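Local coordinates for envelope glycoprotein (Bourbon virus, PDB 5ZKX), which probably mediates fusion of viral and host membranes as a class III fusion glycoprotein, seen here in its postfusion trimeric form, at the interface of chains A and B. Residues are numbered along the deposited sequence; one frame, centred on the assembly and turned at random. Chains: chain A/B, Envelope glycoprotein.

Contact 1: the interface of chains A and B. Residues chain A 406-409; chain B 298, 301-302, 305.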
# COMPACT_ATOMS: atom_id res chain seq x y z
N LEU A 406 -12.44 23.89 10.74
CA LEU A 406 -11.08 23.42 10.53
C LEU A 406 -11.07 21.93 10.23
O LEU A 406 -11.66 21.16 11.00
CB LEU A 406 -10.21 23.71 11.75
CG LEU A 406 -9.96 25.17 12.11
CD1 LEU A 406 -9.17 25.27 13.41
CD2 LEU A 406 -9.23 25.89 10.99
N PRO A 407 -10.45 21.49 9.14
CA PRO A 407 -10.33 20.05 8.88
C PRO A 407 -9.65 19.34 10.04
O PRO A 407 -8.54 19.69 10.44
CB PRO A 407 -9.47 19.99 7.61
CG PRO A 407 -9.69 21.31 6.94
CD PRO A 407 -9.90 22.31 8.04
N GLN A 408 -10.34 18.35 10.59
CA GLN A 408 -9.80 17.61 11.72
C GLN A 408 -8.79 16.57 11.25
O GLN A 408 -8.65 16.29 10.05
CB GLN A 408 -10.93 16.96 12.51
CG GLN A 408 -12.14 17.86 12.69
CD GLN A 408 -12.97 17.50 13.91
OE1 GLN A 408 -14.18 17.28 13.81
NE2 GLN A 408 -12.32 17.44 15.06
N LEU A 409 -8.07 16.00 12.21
CA LEU A 409 -7.11 14.96 11.90
C LEU A 409 -7.82 13.68 11.47
O LEU A 409 -8.99 13.44 11.80
CB LEU A 409 -6.20 14.69 13.10
CG LEU A 409 -5.34 15.85 13.57
CD1 LEU A 409 -4.41 15.39 14.68
CD2 LEU A 409 -4.54 16.45 12.41
N THR B 298 -1.91 17.95 7.39
CA THR B 298 -3.19 18.47 7.88
C THR B 298 -2.98 19.41 9.05
O THR B 298 -3.69 20.42 9.17
CB THR B 298 -4.11 17.31 8.25
OG1 THR B 298 -4.51 16.63 7.05
CG2 THR B 298 -5.35 17.81 8.98
N LEU B 301 -1.73 22.54 7.52
CA LEU B 301 -2.86 23.23 6.91
C LEU B 301 -3.70 23.94 7.97
O LEU B 301 -4.15 25.08 7.75
CB LEU B 301 -3.70 22.22 6.12
CG LEU B 301 -4.94 22.65 5.32
CD1 LEU B 301 -6.19 22.58 6.17
CD2 LEU B 301 -4.76 24.04 4.72
N ARG B 302 -3.92 23.30 9.11
CA ARG B 302 -4.73 23.92 10.16
C ARG B 302 -4.06 25.17 10.71
O ARG B 302 -4.73 26.14 11.06
CB ARG B 302 -5.00 22.91 11.28
CG ARG B 302 -6.02 21.84 10.91
CD ARG B 302 -5.83 20.58 11.73
NE ARG B 302 -6.24 20.75 13.12
CZ ARG B 302 -7.51 20.73 13.53
NH1 ARG B 302 -8.49 20.56 12.66
NH2 ARG B 302 -7.79 20.89 14.82
N LEU B 305 -4.82 27.94 8.26
CA LEU B 305 -6.21 28.38 8.38
C LEU B 305 -6.44 29.19 9.65
O LEU B 305 -7.16 30.19 9.63
CB LEU B 305 -7.14 27.17 8.36
CG LEU B 305 -7.33 26.52 6.99
CD1 LEU B 305 -8.29 25.37 7.12
CD2 LEU B 305 -7.83 27.54 5.99
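An extended loop of chain A, residues 406-409, lies against the long helix 284-329 of chain B, so a chain segment without regular structure packs on one strip of the central stem of this postfusion trimer. B:Arg302 and A:Pro407 bury the most surface here, 76 and 45 Å². The arginine starts with CG anti to its own carbonyl carbon (chi1 -74°) and bends at chi3 (72°), and its aliphatic part runs past the loop at A:Pro407. The guanidinium lies beside the loop backbone, but its exact place is doubtful: NH1 is modelled too close to the carbonyl O of A:Pro407 to be trusted, and the hydrogen bond this suggests remains doubtful too.

Apolar contacts flank the arginine. The proline ring meets B:Leu305 tip to tip, CD to CD1 at 3.6 Å, while its CG touches CD1 of B:Leu301 at 3.8 Å, the two side chains crossing at about a right angle. A:Leu406 slides past B:Leu305 in the opposite direction, bringing its CD2 to 3.6 Å from CB of that leucine. One helical turn earlier in sequence than B:Arg302, the methyl CG2 of B:Thr298 lies 3.8 Å from CD2 of A:Leu409.

Contact 2: the interface of chains A and B. Residues chain A 281-283, 286; chain B 278, 413-417.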
# COMPACT_ATOMS: atom_id res chain seq x y z
N ALA A 281 -2.41 -7.49 -2.58
CA ALA A 281 -1.67 -6.39 -1.99
C ALA A 281 -1.60 -5.21 -2.95
O ALA A 281 -1.83 -5.33 -4.15
CB ALA A 281 -0.26 -6.85 -1.61
N ALA A 282 -1.28 -4.04 -2.38
CA ALA A 282 -1.09 -2.84 -3.17
C ALA A 282 0.39 -2.68 -3.49
O ALA A 282 1.25 -2.89 -2.64
CB ALA A 282 -1.60 -1.61 -2.42
N SER A 283 0.68 -2.30 -4.73
CA SER A 283 2.06 -2.21 -5.17
C SER A 283 2.69 -0.90 -4.70
O SER A 283 2.00 0.09 -4.42
CB SER A 283 2.16 -2.32 -6.69
OG SER A 283 1.75 -1.11 -7.31
N ASP A 286 1.45 1.91 -6.67
CA ASP A 286 0.15 2.46 -6.29
C ASP A 286 0.31 3.49 -5.17
O ASP A 286 -0.27 4.58 -5.23
CB ASP A 286 -0.79 1.34 -5.86
CG ASP A 286 -1.14 0.41 -6.99
OD1 ASP A 286 -0.81 0.74 -8.15
OD2 ASP A 286 -1.75 -0.65 -6.73
N LYS B 278 5.89 -2.16 -9.75
CA LYS B 278 4.66 -2.85 -10.10
C LYS B 278 4.67 -4.33 -9.74
O LYS B 278 3.61 -4.97 -9.78
CB LYS B 278 4.37 -2.69 -11.59
CG LYS B 278 4.18 -1.25 -12.04
CD LYS B 278 2.81 -0.72 -11.63
CE LYS B 278 1.72 -1.22 -12.57
NZ LYS B 278 0.36 -0.98 -12.00
N LYS B 413 -5.06 5.94 -8.83
CA LYS B 413 -5.35 4.61 -9.36
C LYS B 413 -4.58 3.54 -8.58
O LYS B 413 -3.37 3.66 -8.38
CB LYS B 413 -4.99 4.54 -10.84
CG LYS B 413 -5.26 3.20 -11.49
CD LYS B 413 -4.46 3.06 -12.77
CE LYS B 413 -4.73 4.23 -13.69
NZ LYS B 413 -3.93 4.12 -14.95
N VAL B 414 -5.29 2.50 -8.15
CA VAL B 414 -4.70 1.38 -7.41
C VAL B 414 -4.98 0.10 -8.18
O VAL B 414 -6.14 -0.27 -8.38
CB VAL B 414 -5.27 1.28 -5.98
CG1 VAL B 414 -4.69 0.08 -5.26
CG2 VAL B 414 -4.97 2.55 -5.19
N GLU B 415 -3.92 -0.59 -8.60
CA GLU B 415 -4.05 -1.76 -9.45
C GLU B 415 -3.45 -3.04 -8.88
O GLU B 415 -3.81 -4.12 -9.34
CB GLU B 415 -3.42 -1.51 -10.83
CG GLU B 415 -4.30 -0.71 -11.78
CD GLU B 415 -3.80 -0.76 -13.21
OE1 GLU B 415 -2.62 -1.12 -13.43
OE2 GLU B 415 -4.60 -0.45 -14.13
N GLY B 416 -2.55 -2.95 -7.90
CA GLY B 416 -1.96 -4.15 -7.33
C GLY B 416 -0.67 -4.56 -8.00
O GLY B 416 -0.05 -3.81 -8.76
N VAL B 417 -0.26 -5.80 -7.72
CA VAL B 417 1.01 -6.33 -8.21
C VAL B 417 0.78 -7.29 -9.36
O VAL B 417 -0.33 -7.77 -9.60
CB VAL B 417 1.82 -7.00 -7.07
CG1 VAL B 417 2.07 -6.02 -5.94
CG2 VAL B 417 1.09 -8.24 -6.56
O HOH W 1 0.45 -1.28 -9.52
O HOH W 2 -1.34 2.65 -9.56
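The loop 281-283 and the first turn of helix 284-329 in chain A meet the loop 413-417 of chain B, with B:Lys278 of the short helix 276-279 alongside. A:Asp286 does most of the work. Its carboxylate oxygen OD2 takes two backbone N-H groups from successive residues: B:Gly416 N at 2.7 Å, nearly straight (170° at the hydrogen) and on the syn lone pair, and B:Glu415 N at 2.9 Å, more bent (136°) and approaching from above the carboxylate plane. The loop thus folds around one oxygen, and the side chain of B:Val414 leans in, its CG1 3.4 Å from the same OD2.

A:Ser283 is the N-cap of the helix. Its OG sits between backbone N and carbonyl carbon (chi1 76°), where it accepts the N-H of A:Asp286 at 3.1 Å and so steadies the residue that grips chain B. Lying in the first helical turn, the carboxylate may also be stabilised as an anion by the helix end. CB of A:Ser283 packs on CG1 of B:Val417, 3.8 Å away.

A:Asp286 OD1 turns to solvent molecules. One water links it to the carbonyl O of B:Lys413. Another joins it to A:Ser283 OG, the carbonyl O of B:Gly416 and the amine of B:Lys278; that amine also forms a salt bridge within chain B to B:Glu415 OE1, the hydrogen bond being weak. This second water lies 2.7 Å from O of B:Gly416.

Contact 3: the interface of chains A and B. Residues chain A 319, 322-323, 337, 399; chain B 315, 318-319, 322.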
# COMPACT_ATOMS: atom_id res chain seq x y z
N MET A 319 -7.30 49.65 3.43
CA MET A 319 -7.65 50.15 4.76
C MET A 319 -6.66 51.18 5.26
O MET A 319 -7.04 52.10 5.99
CB MET A 319 -7.76 48.98 5.74
CG MET A 319 -8.96 48.08 5.49
SD MET A 319 -9.14 46.75 6.70
CE MET A 319 -9.47 47.67 8.19
N MET A 322 -7.78 54.29 3.65
CA MET A 322 -9.07 54.71 4.20
C MET A 322 -8.90 55.35 5.57
O MET A 322 -9.56 56.35 5.88
CB MET A 322 -10.01 53.51 4.30
CG MET A 322 -10.50 52.98 2.98
SD MET A 322 -11.42 51.44 3.21
CE MET A 322 -12.70 51.98 4.35
N VAL A 323 -8.03 54.79 6.40
CA VAL A 323 -7.79 55.37 7.72
C VAL A 323 -7.04 56.70 7.58
O VAL A 323 -7.33 57.66 8.30
CB VAL A 323 -7.04 54.37 8.62
CG1 VAL A 323 -6.26 55.09 9.70
CG2 VAL A 323 -8.01 53.39 9.24
N LEU A 337 -7.51 52.67 17.06
CA LEU A 337 -7.05 51.48 16.35
C LEU A 337 -5.84 50.86 17.04
O LEU A 337 -5.74 49.63 17.14
CB LEU A 337 -6.71 51.84 14.90
CG LEU A 337 -7.86 52.46 14.11
CD1 LEU A 337 -7.37 52.93 12.75
CD2 LEU A 337 -9.01 51.48 13.96
N PHE A 399 -20.68 41.81 10.67
CA PHE A 399 -20.00 40.74 9.96
C PHE A 399 -20.75 39.42 9.98
O PHE A 399 -20.74 38.70 8.98
CB PHE A 399 -18.60 40.53 10.55
CG PHE A 399 -17.85 41.81 10.76
CD1 PHE A 399 -17.18 42.42 9.71
CD2 PHE A 399 -17.82 42.42 12.00
CE1 PHE A 399 -16.50 43.60 9.90
CE2 PHE A 399 -17.14 43.60 12.19
CZ PHE A 399 -16.48 44.19 11.14
N LEU B 315 -9.18 42.22 11.41
CA LEU B 315 -9.84 43.12 10.48
C LEU B 315 -11.18 43.60 11.02
O LEU B 315 -11.52 44.78 10.89
CB LEU B 315 -10.03 42.43 9.13
CG LEU B 315 -8.78 42.29 8.25
CD1 LEU B 315 -9.18 41.92 6.84
CD2 LEU B 315 -7.95 43.57 8.26
N LEU B 318 -10.60 46.27 13.65
CA LEU B 318 -10.23 47.54 13.03
C LEU B 318 -11.44 48.19 12.37
O LEU B 318 -11.69 49.38 12.54
CB LEU B 318 -9.12 47.31 12.01
CG LEU B 318 -7.77 46.85 12.54
CD1 LEU B 318 -6.79 46.62 11.40
CD2 LEU B 318 -7.21 47.85 13.53
N MET B 319 -12.21 47.40 11.61
CA MET B 319 -13.35 47.95 10.88
C MET B 319 -14.46 48.40 11.83
O MET B 319 -15.17 49.37 11.53
CB MET B 319 -13.88 46.92 9.89
CG MET B 319 -12.95 46.68 8.71
SD MET B 319 -13.61 45.52 7.48
CE MET B 319 -15.01 46.44 6.86
N MET B 322 -13.35 51.74 12.90
CA MET B 322 -13.41 52.67 11.78
C MET B 322 -14.83 53.12 11.51
O MET B 322 -15.08 54.30 11.21
CB MET B 322 -12.81 52.03 10.53
CG MET B 322 -11.32 51.83 10.57
SD MET B 322 -10.76 50.87 9.14
CE MET B 322 -11.37 51.89 7.80
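Helices 284-329 of chains A and B run side by side in the same sense, with the CA atoms of A:Met319 and B:Met319 8.6 Å apart, as in a parallel coiled coil, the central stem expected of a class III fusion protein after fusion. A:Met319 is the knob: it enters a hole lined by B:Leu315, B:Leu318, B:Met319 and B:Met322, the i, i+3, i+4, i+7 set of a knobs-into-holes packing. Its chain is extended through chi2 and then bends at chi3 (66°), which turns the methyl CE inward to touch SD of B:Met322 at 3.6 Å and CG of B:Met319 at 3.7 Å. The thioether sulfur SD meets CD2 of B:Leu315 instead, also at 3.7 Å.

B:Met322 reaches the other way, bent in the same fashion. Its SD touches CG2 of A:Val323 at 3.7 Å, the side chains crossing at about a right angle, and its CE meets the methyl CE of A:Met322 at 3.7 Å. No nitrogen or oxygen lies close enough to bond across the contact, so the packing rests on methyls and thioether sulfurs.

Two elements beyond the long helix of chain A add to it. A:Leu337, from the short helix 333-338, sets CD2 near the backbone O of B:Leu318, while on the flank of the pair the ring of A:Phe399 offers its edge: CB of B:Met319 lies in the ring plane there, 4.0 Å from CZ.

Contact 4: the interface of chains A and B. Residues chain A 332, 343, 356-357; chain B 3-5.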
# COMPACT_ATOMS: atom_id res chain seq x y z
N ARG A 332 -8.59 61.23 16.76
CA ARG A 332 -8.45 60.23 17.80
C ARG A 332 -8.59 58.80 17.28
O ARG A 332 -8.44 57.86 18.06
CB ARG A 332 -9.47 60.47 18.91
CG ARG A 332 -9.33 61.81 19.61
CD ARG A 332 -7.98 61.93 20.29
NE ARG A 332 -7.71 60.79 21.16
CZ ARG A 332 -8.18 60.67 22.40
NH1 ARG A 332 -8.95 61.62 22.92
NH2 ARG A 332 -7.89 59.60 23.12
N ALA A 343 -3.60 61.54 19.73
CA ALA A 343 -4.21 62.33 18.68
C ALA A 343 -3.24 62.44 17.50
O ALA A 343 -2.02 62.51 17.69
CB ALA A 343 -4.59 63.73 19.16
N PRO A 356 0.38 62.83 22.63
CA PRO A 356 -0.15 61.94 23.67
C PRO A 356 -1.46 62.45 24.26
O PRO A 356 -1.73 63.65 24.31
CB PRO A 356 0.96 61.94 24.73
CG PRO A 356 1.58 63.29 24.59
CD PRO A 356 1.53 63.62 23.11
N CYS A 357 -2.27 61.50 24.71
CA CYS A 357 -3.55 61.80 25.35
C CYS A 357 -3.62 61.16 26.74
O CYS A 357 -4.62 61.29 27.44
CB CYS A 357 -4.71 61.31 24.49
SG CYS A 357 -5.09 62.36 23.08
N LEU B 3 -8.52 65.52 27.44
CA LEU B 3 -7.77 66.44 26.59
C LEU B 3 -6.46 65.80 26.13
O LEU B 3 -5.94 64.89 26.77
CB LEU B 3 -7.48 67.75 27.34
CG LEU B 3 -7.09 68.96 26.48
CD1 LEU B 3 -8.30 69.55 25.79
CD2 LEU B 3 -6.38 70.00 27.32
N CYS B 4 -5.96 66.28 25.00
CA CYS B 4 -4.65 65.91 24.49
C CYS B 4 -3.69 67.08 24.67
O CYS B 4 -4.08 68.21 24.96
CB CYS B 4 -4.73 65.51 23.01
SG CYS B 4 -5.89 64.18 22.66
N ASN B 5 -2.41 66.79 24.48
CA ASN B 5 -1.36 67.79 24.52
C ASN B 5 -0.88 67.99 23.09
O ASN B 5 0.14 67.43 22.67
CB ASN B 5 -0.22 67.37 25.46
CG ASN B 5 0.73 68.50 25.76
OD1 ASN B 5 0.47 69.66 25.43
ND2 ASN B 5 1.86 68.18 26.38
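The guanidinium of A:Arg332 lies with one face against the disulfide between A:Cys357 and B:Cys4: SG of A:Cys357 sits over the centre of that plane, and SG of B:Cys4 stands over the same side, displaced from the centre, 4.0 Å from NH1 and 3.9 Å from CD of the same arginine. The arginine chain, bent at chi2 and chi3, curls round to present this flat group. From another direction the methyl CB of A:Ala343, in strand 342-346, touches SG of B:Cys4 at 3.8 Å.

The sulfurs are bonded at 2.0 Å. Both cysteines hold SG anti to their own carbonyl carbon, beside the backbone N (chi1 -77° for A:Cys357). Next to the covalent link, the backbone N of B:Asn5 donates to the carbonyl O of A:Pro356, the last residue of strand 352-356, at 3.2 Å. That bond is nearly straight at the hydrogen, so the N-terminal stretch of chain B is held by backbone as well as by sulfur. The site covalently ties the N-terminal segment of one protomer to its neighbour, which probably helps lock the postfusion trimer.

Helix 284-329 runs through contacts 1, 2 and 3: its first turn serves contact 2, its middle contact 1, and its later part contact 3. Contact 1 lies about 29 Å from contact 2 and 28 Å from contact 3, measured between centres of C-alpha atoms; contacts 2 and 4 are about 72 Å apart, and contact 4 is 21 Å from contact 3. The stretch from residue 399 through 406-409 to 413-417 follows neighbouring helices back toward their start, a hairpin-like return consistent with the postfusion state. Repeated in three copies, the contacts bind the trimer along the stem, with disulfides at its end.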